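Local coordinates for protein trehalose-6-phosphate phosphatase (PDB 5DXL) that belongs to the trehalose-phosphatase family of the HAD clan and joins a Rossmann-like core to a smaller alpha/beta cap, at residues A41-R46 with Q70-E75; H89-R94 with K135-T140; K13-A18 with K52-D57. All coordinates share one frame; numbering follows the deposited sequence.

Contact 1: residues A41-R46 with Q70-E75; sequences AIPSDR and QAFLDE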
loop_
_atom_site.group_PDB
_atom_site.type_symbol
_atom_site.label_atom_id
_atom_site.label_comp_id
_atom_site.label_asym_id
_atom_site.label_seq_id
_atom_site.Cartn_x
_atom_site.Cartn_y
_atom_site.Cartn_z
ATOM N N ALA A 41 8.733 -11.197 11.564
ATOM C CA ALA A 41 8.685 -10.778 10.168
ATOM C C ALA A 41 9.683 -9.662 9.906
ATOM O O ALA A 41 9.554 -8.933 8.930
ATOM C CB ALA A 41 7.275 -10.332 9.776
ATOM N N ILE A 42 10.651 -9.515 10.808
ATOM C CA ILE A 42 11.856 -8.739 10.530
ATOM C C ILE A 42 12.504 -9.367 9.315
ATOM O O ILE A 42 12.647 -10.596 9.264
ATOM C CB ILE A 42 12.811 -8.734 11.740
ATOM C CG1 ILE A 42 12.357 -7.685 12.753
ATOM C CG2 ILE A 42 14.241 -8.475 11.309
ATOM C CD1 ILE A 42 12.956 -7.868 14.122
ATOM N N PRO A 43 12.853 -8.548 8.309
ATOM C CA PRO A 43 13.308 -9.101 7.038
ATOM C C PRO A 43 14.525 -9.971 7.232
ATOM O O PRO A 43 15.493 -9.562 7.885
ATOM C CB PRO A 43 13.641 -7.855 6.200
ATOM C CG PRO A 43 13.884 -6.776 7.208
ATOM C CD PRO A 43 12.895 -7.075 8.305
ATOM N N SER A 44 14.451 -11.178 6.693
ATOM C CA SER A 44 15.599 -12.055 6.626
ATOM C C SER A 44 16.718 -11.375 5.861
ATOM O O SER A 44 16.483 -10.416 5.110
ATOM C CB SER A 44 15.233 -13.368 5.944
ATOM O OG SER A 44 15.177 -13.187 4.540
ATOM N N ASP A 45 17.938 -11.871 6.046
ATOM C CA ASP A 45 19.071 -11.409 5.259
ATOM C C ASP A 45 18.819 -11.573 3.758
ATOM O O ASP A 45 19.229 -10.732 2.962
ATOM C CB ASP A 45 20.348 -12.158 5.652
ATOM C CG ASP A 45 20.850 -11.783 7.038
ATOM O OD1 ASP A 45 20.346 -10.795 7.620
ATOM O OD2 ASP A 45 21.764 -12.475 7.537
ATOM N N ARG A 46 18.148 -12.658 3.373
ATOM C CA ARG A 46 17.868 -12.900 1.962
ATOM C C ARG A 46 16.946 -11.827 1.379
ATOM O O ARG A 46 17.198 -11.317 0.281
ATOM C CB ARG A 46 17.240 -14.279 1.749
ATOM C CG ARG A 46 16.877 -14.535 0.288
ATOM C CD ARG A 46 16.405 -15.964 0.051
ATOM N NE ARG A 46 17.467 -16.928 0.317
ATOM C CZ ARG A 46 18.361 -17.319 -0.586
ATOM N NH1 ARG A 46 18.315 -16.830 -1.819
ATOM N NH2 ARG A 46 19.298 -18.201 -0.257
ATOM N N GLN A 70 6.823 3.815 10.836
ATOM C CA GLN A 70 7.989 4.486 10.280
ATOM C C GLN A 70 9.270 3.948 10.909
ATOM O O GLN A 70 10.244 3.649 10.215
ATOM C CB GLN A 70 7.866 5.997 10.504
ATOM C CG GLN A 70 9.077 6.824 10.137
ATOM C CD GLN A 70 8.928 8.259 10.604
ATOM O OE1 GLN A 70 8.044 8.572 11.406
ATOM N NE2 GLN A 70 9.790 9.137 10.112
ATOM N N ALA A 71 9.262 3.796 12.227
ATOM C CA ALA A 71 10.464 3.358 12.928
ATOM C C ALA A 71 10.886 1.944 12.529
ATOM O O ALA A 71 12.089 1.633 12.499
ATOM C CB ALA A 71 10.254 3.448 14.438
ATOM N N PHE A 72 9.916 1.098 12.192
ATOM C CA PHE A 72 10.200 -0.269 11.778
ATOM C C PHE A 72 10.854 -0.291 10.404
ATOM O O PHE A 72 11.891 -0.936 10.206
ATOM C CB PHE A 72 8.924 -1.116 11.759
ATOM C CG PHE A 72 9.149 -2.542 11.331
ATOM C CD1 PHE A 72 9.068 -2.903 9.993
ATOM C CD2 PHE A 72 9.435 -3.524 12.273
ATOM C CE1 PHE A 72 9.277 -4.216 9.602
ATOM C CE2 PHE A 72 9.637 -4.840 11.888
ATOM C CZ PHE A 72 9.557 -5.186 10.550
ATOM N N LEU A 73 10.252 0.409 9.447
ATOM C CA LEU A 73 10.803 0.413 8.093
ATOM C C LEU A 73 12.189 1.038 8.108
ATOM O O LEU A 73 13.104 0.538 7.463
ATOM C CB LEU A 73 9.907 1.180 7.112
ATOM C CG LEU A 73 8.542 0.560 6.801
ATOM C CD1 LEU A 73 7.891 1.358 5.684
ATOM C CD2 LEU A 73 8.652 -0.918 6.438
ATOM N N ASP A 74 12.343 2.132 8.844
ATOM C CA ASP A 74 13.646 2.793 8.847
ATOM C C ASP A 74 14.702 1.920 9.498
ATOM O O ASP A 74 15.831 1.825 8.996
ATOM C CB ASP A 74 13.589 4.142 9.546
ATOM C CG ASP A 74 14.747 5.039 9.141
ATOM O OD1 ASP A 74 15.326 4.817 8.048
ATOM O OD2 ASP A 74 15.094 5.938 9.911
ATOM N N GLU A 75 14.348 1.258 10.593
ATOM C CA GLU A 75 15.343 0.451 11.293
ATOM C C GLU A 75 15.846 -0.729 10.460
ATOM O O GLU A 75 17.046 -1.036 10.450
ATOM C CB GLU A 75 14.778 -0.065 12.616
ATOM C CG GLU A 75 15.686 -1.109 13.247
ATOM C CD GLU A 75 15.753 -0.997 14.734
ATOM O OE1 GLU A 75 14.669 -0.809 15.335
ATOM O OE2 GLU A 75 16.874 -1.114 15.295
#

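Contact 2: residues H89-R94 with K135-T140; sequences HGCFIR and KRVALT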
loop_
_atom_site.group_PDB
_atom_site.type_symbol
_atom_site.label_atom_id
_atom_site.label_comp_id
_atom_site.label_asym_id
_atom_site.label_seq_id
_atom_site.Cartn_x
_atom_site.Cartn_y
_atom_site.Cartn_z
ATOM N N HIS A 89 0.386 3.309 6.781
ATOM C CA HIS A 89 -0.772 3.486 5.912
ATOM C C HIS A 89 -0.788 4.863 5.249
ATOM O O HIS A 89 -1.774 5.601 5.337
ATOM C CB HIS A 89 -2.063 3.243 6.709
ATOM C CG HIS A 89 -2.112 1.895 7.364
ATOM N ND1 HIS A 89 -1.704 1.680 8.664
ATOM C CD2 HIS A 89 -2.486 0.688 6.882
ATOM C CE1 HIS A 89 -1.848 0.400 8.960
ATOM N NE2 HIS A 89 -2.320 -0.223 7.897
ATOM N N GLY A 90 0.326 5.210 4.607
ATOM C CA GLY A 90 0.414 6.421 3.815
ATOM C C GLY A 90 0.667 7.695 4.605
ATOM O O GLY A 90 0.585 8.786 4.058
ATOM N N CYS A 91 0.967 7.570 5.891
ATOM C CA CYS A 91 1.132 8.762 6.712
ATOM C C CYS A 91 2.563 9.284 6.749
ATOM O O CYS A 91 2.779 10.456 7.035
ATOM C CB CYS A 91 0.645 8.484 8.125
ATOM S SG CYS A 91 -1.147 8.356 8.185
ATOM N N PHE A 92 3.529 8.421 6.457
ATOM C CA PHE A 92 4.939 8.817 6.434
ATOM C C PHE A 92 5.568 8.362 5.129
ATOM O O PHE A 92 5.372 7.222 4.714
ATOM C CB PHE A 92 5.709 8.216 7.606
ATOM C CG PHE A 92 5.375 8.833 8.933
ATOM C CD1 PHE A 92 6.002 9.986 9.353
ATOM C CD2 PHE A 92 4.420 8.253 9.753
ATOM C CE1 PHE A 92 5.684 10.558 10.585
ATOM C CE2 PHE A 92 4.099 8.818 10.986
ATOM C CZ PHE A 92 4.731 9.970 11.397
ATOM N N ILE A 93 6.305 9.250 4.479
ATOM C CA ILE A 93 6.944 8.885 3.220
ATOM C C ILE A 93 8.397 9.338 3.198
ATOM O O ILE A 93 8.727 10.437 3.651
ATOM C CB ILE A 93 6.202 9.476 2.009
ATOM C CG1 ILE A 93 6.731 8.882 0.707
ATOM C CG2 ILE A 93 6.325 10.989 1.952
ATOM C CD1 ILE A 93 5.893 9.246 -0.494
ATOM N N ARG A 94 9.263 8.464 2.692
ATOM C CA ARG A 94 10.658 8.822 2.445
ATOM C C ARG A 94 10.960 8.558 0.984
ATOM O O ARG A 94 10.822 7.422 0.525
ATOM C CB ARG A 94 11.616 8.032 3.342
ATOM C CG ARG A 94 13.101 8.476 3.167
ATOM C CD ARG A 94 14.148 7.452 3.703
ATOM N NE ARG A 94 14.368 6.321 2.791
ATOM C CZ ARG A 94 15.272 5.363 3.010
ATOM N NH1 ARG A 94 16.022 5.418 4.114
ATOM N NH2 ARG A 94 15.415 4.343 2.145
ATOM N N LYS A 135 -7.002 7.494 16.849
ATOM C CA LYS A 135 -5.604 7.314 16.452
ATOM C C LYS A 135 -5.075 8.610 15.847
ATOM O O LYS A 135 -5.815 9.601 15.762
ATOM C CB LYS A 135 -5.464 6.156 15.469
ATOM C CG LYS A 135 -5.711 4.795 16.087
ATOM C CD LYS A 135 -4.887 3.732 15.384
ATOM C CE LYS A 135 -4.972 2.397 16.102
ATOM N NZ LYS A 135 -4.055 1.390 15.498
ATOM N N ARG A 136 -3.807 8.598 15.428
ATOM C CA ARG A 136 -3.155 9.785 14.872
ATOM C C ARG A 136 -3.976 10.364 13.734
ATOM O O ARG A 136 -4.264 11.565 13.691
ATOM C CB ARG A 136 -1.745 9.451 14.372
ATOM C CG ARG A 136 -0.929 10.674 13.949
ATOM C CD ARG A 136 0.140 10.341 12.894
ATOM N NE ARG A 136 0.935 9.175 13.251
ATOM C CZ ARG A 136 2.006 9.216 14.035
ATOM N NH1 ARG A 136 2.407 10.375 14.541
ATOM N NH2 ARG A 136 2.676 8.104 14.309
ATOM N N VAL A 137 -4.375 9.499 12.815
ATOM C CA VAL A 137 -4.966 9.983 11.592
ATOM C C VAL A 137 -6.386 9.452 11.381
ATOM O O VAL A 137 -7.170 10.030 10.626
ATOM C CB VAL A 137 -4.084 9.624 10.407
ATOM C CG1 VAL A 137 -4.261 10.635 9.324
ATOM C CG2 VAL A 137 -2.630 9.653 10.848
ATOM N N ALA A 138 -6.735 8.362 12.048
ATOM C CA ALA A 138 -8.076 7.824 11.863
ATOM C C ALA A 138 -8.881 7.890 13.144
ATOM O O ALA A 138 -8.365 7.625 14.220
ATOM C CB ALA A 138 -8.009 6.402 11.362
ATOM N N LEU A 139 -10.165 8.221 13.015
ATOM C CA LEU A 139 -11.066 8.250 14.164
ATOM C C LEU A 139 -12.134 7.195 13.957
ATOM O O LEU A 139 -12.735 7.131 12.892
ATOM C CB LEU A 139 -11.706 9.632 14.327
ATOM C CG LEU A 139 -10.768 10.815 14.596
ATOM C CD1 LEU A 139 -11.559 12.106 14.732
ATOM C CD2 LEU A 139 -9.958 10.557 15.825
ATOM N N THR A 140 -12.354 6.365 14.967
ATOM C CA THR A 140 -13.267 5.236 14.807
ATOM C C THR A 140 -14.315 5.191 15.911
ATOM O O THR A 140 -13.993 5.258 17.100
ATOM C CB THR A 140 -12.495 3.901 14.783
ATOM O OG1 THR A 140 -11.481 3.963 13.774
ATOM C CG2 THR A 140 -13.447 2.756 14.446
#

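Contact 3: residues K13-A18 with K52-D57; sequences KQYRKA and KTLAAD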
loop_
_atom_site.group_PDB
_atom_site.type_symbol
_atom_site.label_atom_id
_atom_site.label_comp_id
_atom_site.label_asym_id
_atom_site.label_seq_id
_atom_site.Cartn_x
_atom_site.Cartn_y
_atom_site.Cartn_z
ATOM N N LYS A 13 11.515 -10.309 -19.996
ATOM C CA LYS A 13 11.671 -9.669 -21.297
ATOM C C LYS A 13 11.346 -8.172 -21.235
ATOM O O LYS A 13 12.096 -7.344 -21.761
ATOM C CB LYS A 13 10.791 -10.360 -22.341
ATOM C CG LYS A 13 10.999 -9.847 -23.758
ATOM C CD LYS A 13 10.024 -10.497 -24.738
ATOM C CE LYS A 13 10.255 -9.977 -26.149
ATOM N NZ LYS A 13 9.191 -10.410 -27.090
ATOM N N GLN A 14 10.249 -7.810 -20.581
ATOM C CA GLN A 14 9.899 -6.398 -20.508
ATOM C C GLN A 14 10.843 -5.644 -19.562
ATOM O O GLN A 14 11.147 -4.481 -19.792
ATOM C CB GLN A 14 8.439 -6.219 -20.082
ATOM C CG GLN A 14 7.928 -4.793 -20.201
ATOM C CD GLN A 14 8.084 -4.214 -21.614
ATOM O OE1 GLN A 14 8.115 -4.951 -22.606
ATOM N NE2 GLN A 14 8.179 -2.891 -21.703
ATOM N N TYR A 15 11.309 -6.313 -18.511
ATOM C CA TYR A 15 12.293 -5.725 -17.591
ATOM C C TYR A 15 13.552 -5.306 -18.341
ATOM O O TYR A 15 14.039 -4.184 -18.183
ATOM C CB TYR A 15 12.655 -6.719 -16.484
ATOM C CG TYR A 15 13.634 -6.200 -15.438
ATOM C CD1 TYR A 15 13.232 -5.305 -14.457
ATOM C CD2 TYR A 15 14.948 -6.640 -15.417
ATOM C CE1 TYR A 15 14.120 -4.849 -13.487
ATOM C CE2 TYR A 15 15.842 -6.185 -14.454
ATOM C CZ TYR A 15 15.416 -5.291 -13.492
ATOM O OH TYR A 15 16.313 -4.840 -12.541
ATOM N N ARG A 16 14.065 -6.214 -19.160
ATOM C CA ARG A 16 15.281 -5.934 -19.943
ATOM C C ARG A 16 15.088 -4.796 -20.940
ATOM O O ARG A 16 15.994 -3.999 -21.180
ATOM C CB ARG A 16 15.727 -7.186 -20.684
ATOM C CG ARG A 16 16.369 -8.223 -19.807
ATOM C CD ARG A 16 16.853 -9.397 -20.657
ATOM N NE ARG A 16 17.631 -10.342 -19.869
ATOM C CZ ARG A 16 17.547 -11.662 -19.980
ATOM N NH1 ARG A 16 16.715 -12.210 -20.861
ATOM N NH2 ARG A 16 18.295 -12.435 -19.204
ATOM N N LYS A 17 13.902 -4.727 -21.524
ATOM C CA LYS A 17 13.587 -3.744 -22.550
ATOM C C LYS A 17 13.407 -2.341 -21.960
ATOM O O LYS A 17 13.744 -1.331 -22.582
ATOM C CB LYS A 17 12.322 -4.186 -23.290
ATOM C CG LYS A 17 11.953 -3.398 -24.525
ATOM C CD LYS A 17 10.777 -4.079 -25.219
ATOM C CE LYS A 17 10.296 -3.297 -26.425
ATOM N NZ LYS A 17 11.357 -3.179 -27.462
ATOM N N ALA A 18 12.886 -2.285 -20.741
ATOM C CA ALA A 18 12.518 -1.022 -20.124
ATOM C C ALA A 18 13.713 -0.200 -19.670
ATOM O O ALA A 18 14.623 -0.714 -19.025
ATOM C CB ALA A 18 11.590 -1.280 -18.936
ATOM N N LYS A 52 18.153 -4.781 -1.650
ATOM C CA LYS A 52 19.304 -3.902 -1.825
ATOM C C LYS A 52 19.822 -3.981 -3.259
ATOM O O LYS A 52 20.113 -2.955 -3.893
ATOM C CB LYS A 52 20.397 -4.258 -0.827
ATOM C CG LYS A 52 21.635 -3.407 -0.989
ATOM C CD LYS A 52 22.686 -3.786 0.039
ATOM C CE LYS A 52 23.937 -2.928 -0.132
ATOM N NZ LYS A 52 24.960 -3.259 0.899
ATOM N N THR A 53 19.911 -5.202 -3.784
ATOM C CA THR A 53 20.403 -5.404 -5.139
ATOM C C THR A 53 19.446 -4.801 -6.169
ATOM O O THR A 53 19.882 -4.151 -7.120
ATOM C CB THR A 53 20.634 -6.901 -5.407
ATOM O OG1 THR A 53 21.680 -7.365 -4.537
ATOM C CG2 THR A 53 21.023 -7.156 -6.865
ATOM N N LEU A 54 18.145 -4.980 -5.967
ATOM C CA LEU A 54 17.176 -4.412 -6.900
ATOM C C LEU A 54 17.261 -2.880 -6.922
ATOM O O LEU A 54 17.245 -2.262 -7.990
ATOM C CB LEU A 54 15.751 -4.870 -6.530
ATOM C CG LEU A 54 14.670 -4.444 -7.529
ATOM C CD1 LEU A 54 14.780 -5.281 -8.799
ATOM C CD2 LEU A 54 13.266 -4.590 -6.924
ATOM N N ALA A 55 17.377 -2.282 -5.743
ATOM C CA ALA A 55 17.343 -0.828 -5.619
ATOM C C ALA A 55 18.664 -0.183 -6.027
ATOM O O ALA A 55 18.713 1.011 -6.276
ATOM C CB ALA A 55 16.986 -0.426 -4.189
ATOM N N ALA A 56 19.716 -0.982 -6.099
ATOM C CA ALA A 56 21.036 -0.446 -6.444
ATOM C C ALA A 56 21.073 0.057 -7.886
ATOM O O ALA A 56 21.804 1.004 -8.211
ATOM C CB ALA A 56 22.097 -1.502 -6.232
ATOM N N ASP A 57 20.292 -0.582 -8.747
ATOM C CA ASP A 57 20.193 -0.211 -10.159
ATOM C C ASP A 57 19.356 1.056 -10.296
ATOM O O ASP A 57 18.170 1.070 -9.966
ATOM C CB ASP A 57 19.577 -1.372 -10.951
ATOM C CG ASP A 57 19.549 -1.144 -12.457
ATOM O OD1 ASP A 57 19.526 0.010 -12.932
ATOM O OD2 ASP A 57 19.517 -2.170 -13.172
HETATM O O HOH W 1 18.695 -4.586 -13.001
#

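Contact 1: residues A41-R46 with Q70-E75
The ring of F72 leans from helix 70-77 against the loop that leads into helix 45-56, and all three contacts across the gap converge on it. F72 CE2 lies 4.0 Å from I42 CG1, the two side chains set at a slant to each other, and F72 CZ stands 4.4 Å from P43 CD. At the ring edge, close to the ring plane, the backbone A41 O is 4.1 Å from F72 CZ. At that distance the edge is a loose neighbour; the oxygen's hydrogen bond is with Y27 OH. A long flat side chain suits this place because the bond to CB does not itself aim at the loop: with CG anti to the backbone N (chi1 180°), the ring swings across to it. R68 makes a cation-pi contact with the ring, while W76, one helical turn on, meets it with planes about 45° apart and also touches I42 and P43. Just beyond P43, S44 caps helix 45-56 by bonding V47 N through OG, a natural task for a short hydroxyl side chain. Both pieces follow C-terminal ends of parallel strands, 21-25 and 60-65, at the C-terminal edge of the sheet in a Rossmann-like HAD core, where active-site loops characteristically gather.

Contact 2: residues H89-R94 with K135-T140
The seam between the Rossmann-like core and the cap, consistent with the C2-type caps of HAD proteins, is closed here by C91 and F92 meeting R136 and V137. On the core side, C91 and F92 form a classic beta bulge against strand 84-87. On the cap side, a tight turn joins strands 131-134 and 139-142 of the antiparallel sheet, closed by K135 N bonding A138 O at 3.0 Å. C91 SG points at V137 CG2; their 3.3 Å separation is doubtful, since the cysteine was modelled in two conformers. Small, apolar groups fit this buried spot, where F187 flanks the cysteine and P185 the valine. Next to them F92 meets R136 at about a right angle: the planes are 89° apart, and it is the ring that gives its edge and the guanidinium its face. R136 has the length to cross the seam, and a bend at chi3 (-48°) turns the flat face of its head to the ring edge. Its charge is answered by a salt bridge from NH2 to E88 OE1, which helps fix the guanidinium's rotation; E88 also accepts a bond from Q70 N. F92 CE2 sits 3.6 Å above the guanidinium plane, displaced toward the rim and 3.7 Å from R136 NH2.

Contact 3: residues K13-A18 with K52-D57
Y15 reaches from the end of helix 8-17 toward L54 in the last turn of helix 45-56 and D57 just past it. Its CB already points at the other helix, and CG, anti to the backbone N (chi1 -178°), prolongs that direction, so the ring spans much of a gap in which the nearest CA atoms, those of Y15 and L54, are 11.8 Å apart. A tyrosine fits such a gap: the ring is long and apolar, and its polar atom comes at the far end. Around the ring, R21 makes a cation-pi contact and F211 an edge-to-face stack, with L269 and F23 packed alongside. These neighbours place the contact on one face of the Rossmann-like sheet. Helix 45-56 is the connection of the beta-alpha-beta crossover from strand 21-25 to strand 60-65, and L54 turns inward from it onto F23 and F25, with I266 beside it. At the tip, Y15 OH is 4.1 Å from L54 CD1, a van der Waals approach of the hydroxyl to one leucine methyl. The same oxygen hydrogen-bonds N60 ND2, and that amide nitrogen also serves L54 O, tying the tyrosine to the helix terminus through one side chain, that of N60. D57 OD2 stays 4.2 Å from Y15 OH, too far for a direct bond. A water lies between them: it donates to D57 OD2 at 2.6 Å, while its 2.4 Å separation from Y15 OH is too short to be taken at face value. D57 OD2 has its main partner in R59 NH2, a salt bridge, and a long, weak ion pair with R21 NH1.

In the fold
Contacts 2 and 3 are buried, on opposite sides of the chain's centre, about 31 Å apart between their centres; contact 1 is only partly buried. Helix 45-56 serves two of them: its approach loop takes part in contact 1, its far end in contact 3. Contact 1 adjoins contact 2, Q70 touching F92 and D74 touching R94, while contact 3 touches neither. The chemistry follows location. At the strand ends of the core, contact 1 is mostly apolar and carries no bond across. Contact 2 bridges core and cap with a phenylalanine edge set against the face of an arginine. Contact 3, between helices flanking the core sheet, brings in water, amide and carboxylate.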